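Local coordinates for protein viral CASP8 and FADD-like apoptosis regulator (Molluscum contagiosum virus subtype 1, PDB 2BBR) that blocks death-receptor-induced apoptosis of the host cell by interfering with caspase-8 recruitment and activation at the death-inducing signalling complex, and also suppresses NF-kappa-B activation, at residues 15-20 and 41-46; 33-38 and 52-57. All coordinates share one frame; numbering follows the deposited sequence.

Interaction 1 of 2, residues 15-20 and 41-46; sequences HLLEEL and TVTQAL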
ATOM      1  N   HIS A  15      18.678  -1.687   9.372  1.00 20.50           N
ATOM      2  CA  HIS A  15      19.648  -0.742   8.846  1.00 16.86           C
ATOM      3  C   HIS A  15      19.061  -0.079   7.600  1.00 17.07           C
ATOM      4  O   HIS A  15      19.218   1.120   7.378  1.00 15.67           O
ATOM      5  CB  HIS A  15      20.949  -1.479   8.520  1.00 16.71           C
ATOM      6  CG  HIS A  15      22.021  -0.599   7.965  1.00 14.04           C
ATOM      7  ND1 HIS A  15      22.248  -0.466   6.614  1.00 14.52           N
ATOM      8  CD2 HIS A  15      22.929   0.195   8.580  1.00 14.98           C
ATOM      9  CE1 HIS A  15      23.253   0.367   6.419  1.00 15.30           C
ATOM     10  NE2 HIS A  15      23.685   0.782   7.596  1.00 16.05           N
ATOM     11  N   LEU A  16      18.372  -0.872   6.791  1.00 17.61           N
ATOM     12  CA  LEU A  16      17.738  -0.355   5.587  1.00 19.00           C
ATOM     13  C   LEU A  16      16.690   0.702   5.950  1.00 18.56           C
ATOM     14  O   LEU A  16      16.548   1.709   5.258  1.00 18.07           O
ATOM     15  CB  LEU A  16      17.080  -1.504   4.815  1.00 20.75           C
ATOM     16  CG  LEU A  16      16.256  -1.148   3.576  1.00 21.05           C
ATOM     17  CD1 LEU A  16      17.109  -0.378   2.587  1.00 23.16           C
ATOM     18  CD2 LEU A  16      15.712  -2.418   2.942  1.00 22.72           C
ATOM     19  N   LEU A  17      15.974   0.477   7.050  1.00 17.86           N
ATOM     20  CA  LEU A  17      14.928   1.399   7.492  1.00 19.36           C
ATOM     21  C   LEU A  17      15.409   2.805   7.836  1.00 19.53           C
ATOM     22  O   LEU A  17      14.633   3.760   7.781  1.00 19.38           O
ATOM     23  CB  LEU A  17      14.188   0.821   8.700  1.00 21.33           C
ATOM     24  CG  LEU A  17      13.324  -0.418   8.458  1.00 21.55           C
ATOM     25  CD1 LEU A  17      12.663  -0.837   9.764  1.00 23.83           C
ATOM     26  CD2 LEU A  17      12.273  -0.114   7.399  1.00 23.03           C
ATOM     27  N   GLU A  18      16.678   2.933   8.200  1.00 19.32           N
ATOM     28  CA  GLU A  18      17.235   4.234   8.544  1.00 19.53           C
ATOM     29  C   GLU A  18      17.255   5.135   7.316  1.00 18.57           C
ATOM     30  O   GLU A  18      17.502   6.338   7.419  1.00 18.29           O
ATOM     31  CB  GLU A  18      18.656   4.072   9.087  1.00 22.85           C
ATOM     32  CG  GLU A  18      18.734   3.308  10.398  1.00 26.75           C
ATOM     33  CD  GLU A  18      20.161   3.057  10.842  1.00 29.82           C
ATOM     34  OE1 GLU A  18      20.925   4.036  10.978  1.00 32.65           O
ATOM     35  OE2 GLU A  18      20.517   1.879  11.059  1.00 31.81           O
ATOM     36  N   GLU A  19      16.988   4.549   6.154  1.00 16.75           N
ATOM     37  CA  GLU A  19      16.993   5.305   4.910  1.00 15.48           C
ATOM     38  C   GLU A  19      15.628   5.853   4.521  1.00 14.84           C
ATOM     39  O   GLU A  19      15.523   6.626   3.576  1.00 14.91           O
ATOM     40  CB  GLU A  19      17.534   4.435   3.771  1.00 16.11           C
ATOM     41  CG  GLU A  19      18.965   3.966   3.985  1.00 19.96           C
ATOM     42  CD  GLU A  19      19.927   5.120   4.186  1.00 23.38           C
ATOM     43  OE1 GLU A  19      20.034   5.971   3.277  1.00 25.45           O
ATOM     44  OE2 GLU A  19      20.575   5.179   5.252  1.00 25.48           O
ATOM     45  N   LEU A  20      14.588   5.461   5.248  1.00 14.42           N
ATOM     46  CA  LEU A  20      13.237   5.916   4.943  1.00 15.31           C
ATOM     47  C   LEU A  20      12.805   7.042   5.869  1.00 14.81           C
ATOM     48  O   LEU A  20      13.204   7.085   7.032  1.00 17.39           O
ATOM     49  CB  LEU A  20      12.256   4.749   5.073  1.00 15.14           C
ATOM     50  CG  LEU A  20      12.603   3.472   4.304  1.00 17.91           C
ATOM     51  CD1 LEU A  20      11.565   2.411   4.608  1.00 19.56           C
ATOM     52  CD2 LEU A  20      12.662   3.752   2.812  1.00 18.94           C
ATOM     53  N   THR A  41       4.965   0.887  14.440  1.00 28.78           N
ATOM     54  CA  THR A  41       6.287   1.225  13.923  1.00 28.08           C
ATOM     55  C   THR A  41       6.689   0.222  12.845  1.00 27.03           C
ATOM     56  O   THR A  41       6.253  -0.929  12.865  1.00 25.52           O
ATOM     57  CB  THR A  41       7.355   1.198  15.035  1.00 28.97           C
ATOM     58  OG1 THR A  41       7.517  -0.144  15.510  1.00 29.86           O
ATOM     59  CG2 THR A  41       6.938   2.090  16.194  1.00 29.80           C
ATOM     60  N   VAL A  42       7.521   0.659  11.906  1.00 26.57           N
ATOM     61  CA  VAL A  42       7.967  -0.214  10.828  1.00 26.86           C
ATOM     62  C   VAL A  42       8.738  -1.407  11.383  1.00 26.35           C
ATOM     63  O   VAL A  42       8.644  -2.517  10.857  1.00 25.74           O
ATOM     64  CB  VAL A  42       8.866   0.541   9.830  1.00 27.50           C
ATOM     65  CG1 VAL A  42       9.230  -0.369   8.669  1.00 29.20           C
ATOM     66  CG2 VAL A  42       8.150   1.780   9.324  1.00 28.26           C
ATOM     67  N   THR A  43       9.498  -1.174  12.448  1.00 25.94           N
ATOM     68  CA  THR A  43      10.271  -2.241  13.071  1.00 25.32           C
ATOM     69  C   THR A  43       9.338  -3.364  13.509  1.00 24.25           C
ATOM     70  O   THR A  43       9.613  -4.539  13.263  1.00 23.05           O
ATOM     71  CB  THR A  43      11.053  -1.721  14.298  1.00 26.21           C
ATOM     72  OG1 THR A  43      12.022  -0.754  13.873  1.00 28.53           O
ATOM     73  CG2 THR A  43      11.766  -2.865  15.005  1.00 26.86           C
ATOM     74  N   GLN A  44       8.233  -3.000  14.153  1.00 22.19           N
ATOM     75  CA  GLN A  44       7.265  -3.991  14.611  1.00 20.64           C
ATOM     76  C   GLN A  44       6.704  -4.772  13.435  1.00 18.42           C
ATOM     77  O   GLN A  44       6.603  -5.996  13.483  1.00 17.88           O
ATOM     78  CB  GLN A  44       6.103  -3.324  15.347  1.00 21.77           C
ATOM     79  CG  GLN A  44       6.476  -2.631  16.639  1.00 23.25           C
ATOM     80  CD  GLN A  44       5.259  -2.110  17.371  1.00 23.98           C
ATOM     81  OE1 GLN A  44       4.412  -1.433  16.786  1.00 25.39           O
ATOM     82  NE2 GLN A  44       5.164  -2.420  18.659  1.00 25.37           N
ATOM     83  N   ALA A  45       6.333  -4.056  12.379  1.00 17.83           N
ATOM     84  CA  ALA A  45       5.776  -4.691  11.193  1.00 18.42           C
ATOM     85  C   ALA A  45       6.741  -5.716  10.606  1.00 18.17           C
ATOM     86  O   ALA A  45       6.345  -6.835  10.292  1.00 17.61           O
ATOM     87  CB  ALA A  45       5.427  -3.634  10.153  1.00 17.95           C
ATOM     88  N   LEU A  46       8.007  -5.335  10.464  1.00 19.64           N
ATOM     89  CA  LEU A  46       9.009  -6.243   9.914  1.00 20.98           C
ATOM     90  C   LEU A  46       9.192  -7.468  10.802  1.00 20.46           C
ATOM     91  O   LEU A  46       9.314  -8.588  10.307  1.00 19.26           O
ATOM     92  CB  LEU A  46      10.350  -5.526   9.743  1.00 23.53           C
ATOM     93  CG  LEU A  46      10.383  -4.382   8.726  1.00 25.82           C
ATOM     94  CD1 LEU A  46      11.799  -3.843   8.620  1.00 27.33           C
ATOM     95  CD2 LEU A  46       9.906  -4.881   7.370  1.00 26.46           C
TER
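Leu17, near the C-terminal end of helix 10-17, pushes its isobutyl group against Val42 and Leu46 at the start of helix 42-51, a helix-helix contact in the helical bundle of the first death effector domain. The two helix partners are one turn apart, so their side chains stand on the same face and Leu17 meets both. It approaches Leu46 tip to tip, whereas it crosses Val42 at a slant, with both of its methyls near the CG1 branch. Two torsions set this up: Leu17 CG lies beside its own backbone N (chi1 -68°), while Val42 CG1 is anti to N (chi1 -176°), which turns this branch toward Leu17. Thr43 sits at the margin, its OG1 4.2 Å from Leu17 CD1.

No hydrogen bond crosses this contact. The helix start has its own polar arrangement: Thr41 is the N-cap of a capping box, in which Gln44 N donates to Thr41 OG1 at 3.2 Å and Thr41 N makes a weak return bond to Gln44 OE1. Helix 22-31 flanks the site, with Asp25 against Val42 and Leu28 against Leu20. The packing of the methyls is tight, closer than ordinary van der Waals contact: Leu17 CD2 lies 3.3 Å from Val42 CG1, and Leu17 CD1 is 3.3 Å from Leu46 CD1.

Interaction 2 of 2, residues 33-38 and 52-57; sequences HDAAPG and QRKLTL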
ATOM      1  N   HIS A  33      -0.563  -3.678   6.613  1.00 11.22           N
ATOM      2  CA  HIS A  33      -1.774  -3.619   7.425  1.00 11.06           C
ATOM      3  C   HIS A  33      -2.471  -4.948   7.714  1.00 12.66           C
ATOM      4  O   HIS A  33      -2.882  -5.193   8.848  1.00 13.93           O
ATOM      5  CB  HIS A  33      -2.775  -2.653   6.791  1.00 10.33           C
ATOM      6  CG  HIS A  33      -3.942  -2.327   7.673  1.00 10.91           C
ATOM      7  ND1 HIS A  33      -3.835  -1.530   8.791  1.00 12.74           N
ATOM      8  CD2 HIS A  33      -5.239  -2.710   7.605  1.00 11.25           C
ATOM      9  CE1 HIS A  33      -5.016  -1.436   9.376  1.00 12.59           C
ATOM     10  NE2 HIS A  33      -5.885  -2.143   8.676  1.00 11.54           N
ATOM     11  N   ASP A  34      -2.612  -5.799   6.703  1.00 11.64           N
ATOM     12  CA  ASP A  34      -3.282  -7.084   6.886  1.00 13.50           C
ATOM     13  C   ASP A  34      -2.422  -8.122   7.596  1.00 12.94           C
ATOM     14  O   ASP A  34      -2.909  -8.864   8.451  1.00 14.83           O
ATOM     15  CB  ASP A  34      -3.713  -7.657   5.537  1.00 14.02           C
ATOM     16  CG  ASP A  34      -4.564  -6.695   4.743  1.00 16.28           C
ATOM     17  OD1 ASP A  34      -5.587  -6.224   5.282  1.00 16.89           O
ATOM     18  OD2 ASP A  34      -4.208  -6.414   3.581  1.00 15.10           O
ATOM     19  N   ALA A  35      -1.143  -8.176   7.242  1.00 14.28           N
ATOM     20  CA  ALA A  35      -0.232  -9.153   7.830  1.00 16.74           C
ATOM     21  C   ALA A  35       0.282  -8.790   9.219  1.00 19.01           C
ATOM     22  O   ALA A  35       0.470  -9.669  10.062  1.00 20.76           O
ATOM     23  CB  ALA A  35       0.942  -9.385   6.889  1.00 17.78           C
ATOM     24  N   ALA A  36       0.510  -7.504   9.458  1.00 20.79           N
ATOM     25  CA  ALA A  36       1.022  -7.047  10.748  1.00 22.61           C
ATOM     26  C   ALA A  36       0.021  -6.149  11.464  1.00 23.99           C
ATOM     27  O   ALA A  36       0.189  -4.930  11.513  1.00 24.77           O
ATOM     28  CB  ALA A  36       2.339  -6.309  10.549  1.00 22.48           C
ATOM     29  N   PRO A  37      -1.032  -6.747  12.044  1.00 26.06           N
ATOM     30  CA  PRO A  37      -2.073  -6.011  12.764  1.00 27.20           C
ATOM     31  C   PRO A  37      -1.608  -5.426  14.095  1.00 27.43           C
ATOM     32  O   PRO A  37      -0.835  -6.048  14.823  1.00 27.95           O
ATOM     33  CB  PRO A  37      -3.160  -7.061  12.947  1.00 27.56           C
ATOM     34  CG  PRO A  37      -2.362  -8.308  13.149  1.00 27.10           C
ATOM     35  CD  PRO A  37      -1.311  -8.194  12.065  1.00 26.07           C
ATOM     36  N   GLY A  38      -2.085  -4.222  14.400  1.00 28.12           N
ATOM     37  CA  GLY A  38      -1.737  -3.572  15.652  1.00 27.94           C
ATOM     38  C   GLY A  38      -0.414  -2.831  15.688  1.00 27.70           C
ATOM     39  O   GLY A  38      -0.172  -2.042  16.601  1.00 28.36           O
ATOM     40  N   GLN A  52       6.276 -14.691  10.597  1.00 15.35           N
ATOM     41  CA  GLN A  52       5.421 -15.437   9.683  1.00 15.44           C
ATOM     42  C   GLN A  52       6.166 -15.907   8.440  1.00 15.54           C
ATOM     43  O   GLN A  52       5.586 -16.563   7.578  1.00 16.10           O
ATOM     44  CB  GLN A  52       4.242 -14.558   9.259  1.00 15.04           C
ATOM     45  CG  GLN A  52       3.330 -14.143  10.402  1.00 16.70           C
ATOM     46  CD  GLN A  52       2.361 -13.049  10.002  1.00 16.54           C
ATOM     47  OE1 GLN A  52       2.636 -11.862  10.186  1.00 18.22           O
ATOM     48  NE2 GLN A  52       1.226 -13.442   9.440  1.00 19.34           N
ATOM     49  N   ARG A  53       7.449 -15.569   8.363  1.00 15.44           N
ATOM     50  CA  ARG A  53       8.284 -15.905   7.215  1.00 15.00           C
ATOM     51  C   ARG A  53       7.675 -15.309   5.947  1.00 14.04           C
ATOM     52  O   ARG A  53       7.639 -15.940   4.889  1.00 16.57           O
ATOM     53  CB  ARG A  53       8.444 -17.419   7.064  1.00 16.81           C
ATOM     54  CG  ARG A  53       9.647 -17.784   6.212  1.00 19.81           C
ATOM     55  CD  ARG A  53       9.933 -19.272   6.216  1.00 22.24           C
ATOM     56  NE  ARG A  53      11.207 -19.569   5.563  1.00 25.48           N
ATOM     57  CZ  ARG A  53      11.470 -19.322   4.283  1.00 26.99           C
ATOM     58  NH1 ARG A  53      10.550 -18.773   3.505  1.00 28.09           N
ATOM     59  NH2 ARG A  53      12.662 -19.619   3.783  1.00 29.10           N
ATOM     60  N   LYS A  54       7.185 -14.081   6.072  1.00 14.09           N
ATOM     61  CA  LYS A  54       6.599 -13.376   4.941  1.00 14.55           C
ATOM     62  C   LYS A  54       7.561 -12.286   4.493  1.00 13.60           C
ATOM     63  O   LYS A  54       7.365 -11.664   3.450  1.00 14.27           O
ATOM     64  CB  LYS A  54       5.260 -12.742   5.331  1.00 15.66           C
ATOM     65  CG  LYS A  54       4.150 -13.740   5.603  1.00 18.75           C
ATOM     66  CD  LYS A  54       2.863 -13.030   5.997  1.00 18.56           C
ATOM     67  CE  LYS A  54       1.747 -14.023   6.284  1.00 21.91           C
ATOM     68  NZ  LYS A  54       0.495 -13.334   6.701  1.00 23.64           N
ATOM     69  N   LEU A  55       8.604 -12.064   5.288  1.00 14.89           N
ATOM     70  CA  LEU A  55       9.600 -11.040   4.992  1.00 16.60           C
ATOM     71  C   LEU A  55      10.693 -11.626   4.108  1.00 15.97           C
ATOM     72  O   LEU A  55      11.826 -11.840   4.544  1.00 18.83           O
ATOM     73  CB  LEU A  55      10.191 -10.508   6.301  1.00 19.28           C
ATOM     74  CG  LEU A  55      10.947  -9.178   6.285  1.00 21.38           C
ATOM     75  CD1 LEU A  55      10.085  -8.096   5.658  1.00 22.98           C
ATOM     76  CD2 LEU A  55      11.313  -8.801   7.709  1.00 23.18           C
ATOM     77  N   THR A  56      10.333 -11.880   2.855  1.00 15.07           N
ATOM     78  CA  THR A  56      11.239 -12.460   1.877  1.00 13.04           C
ATOM     79  C   THR A  56      11.945 -11.398   1.045  1.00 13.15           C
ATOM     80  O   THR A  56      11.638 -10.209   1.133  1.00 12.01           O
ATOM     81  CB  THR A  56      10.471 -13.358   0.907  1.00 12.96           C
ATOM     82  OG1 THR A  56       9.501 -12.566   0.208  1.00 13.91           O
ATOM     83  CG2 THR A  56       9.762 -14.473   1.661  1.00 15.26           C
ATOM     84  N   LEU A  57      12.900 -11.843   0.238  1.00 13.16           N
ATOM     85  CA  LEU A  57      13.631 -10.950  -0.648  1.00 13.47           C
ATOM     86  C   LEU A  57      12.612 -10.260  -1.554  1.00 12.63           C
ATOM     87  O   LEU A  57      12.647  -9.043  -1.736  1.00 12.27           O
ATOM     88  CB  LEU A  57      14.629 -11.761  -1.483  1.00 17.37           C
ATOM     89  CG  LEU A  57      15.412 -11.097  -2.624  1.00 19.02           C
ATOM     90  CD1 LEU A  57      14.520 -10.872  -3.826  1.00 21.94           C
ATOM     91  CD2 LEU A  57      16.003  -9.800  -2.139  1.00 19.66           C
TER
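Ala35 meets the side chains of Gln52 and Lys54 in a small surface contact between two loops of the first death effector domain, one leading from helix 22-31 to helix 42-51, the other from helix 42-51 to helix 57-66. The loops precede and follow helix 42-51 in the chain, and the first lies beside the helix's later turns, where Ala35 packs on Leu49 and Ala36 touches Ser48. The second reaches across with long side chains rather than with its backbone: the nearest CA atoms, those of Ala35 and Lys54, are 8.5 Å apart.

Lys54 bridges most of that gap. Its chain is fully extended beyond CG, with chi2 to chi4 all close to 180°, which carries the ammonium group out to the alanine, and NZ stops 4.0 Å from Ala35 CB. Gln52, also extended beyond CG, brings its amide group up to the carbonyl oxygen of the same alanine; CD lies 3.9 Å from Ala35 O. The methyl thus faces the lysine and the carbonyl faces the glutamine.

Helix 42-51 ends in a Schellman motif, where Arg53 takes up positive phi (58°), and Gln52 and Lys54 stand on either side of it in sequence. The chain then passes through an inverse gamma turn centred on Leu55 to Thr56, which caps the next helix through a bond from Ala59 N to its OG1. Around the contact, Ala35 also packs on Phe92, while Asp34 forms a salt bridge with Arg97.

This is a small mixed contact, the ends of two polar side chains lying round one alanine, one by its carbonyl oxygen and one by its methyl. That methyl can offer the lysine's end only van der Waals contact and no hydrogen bond.

Both interactions belong to the first death effector domain and lie with their centres about 13 Å apart. Along the chain their segments alternate, in the order 15-20, 33-38, 41-46, 52-57, so the two contacts interlock. Helix 42-51 is the shared element: interaction 1 packs its first turns against the C-terminal part of helix 10-17, while interaction 2 joins the loops that lead into and out of it. The contacts also touch directly, Leu46 O lying 3.3 Å from Leu55 CD2 and Ala45 CA 3.9 Å from Ala36 CB. One helix thus takes part in two kinds of contact: tight apolar packing in interaction 1, and the ends of long polar side chains against a small residue in interaction 2.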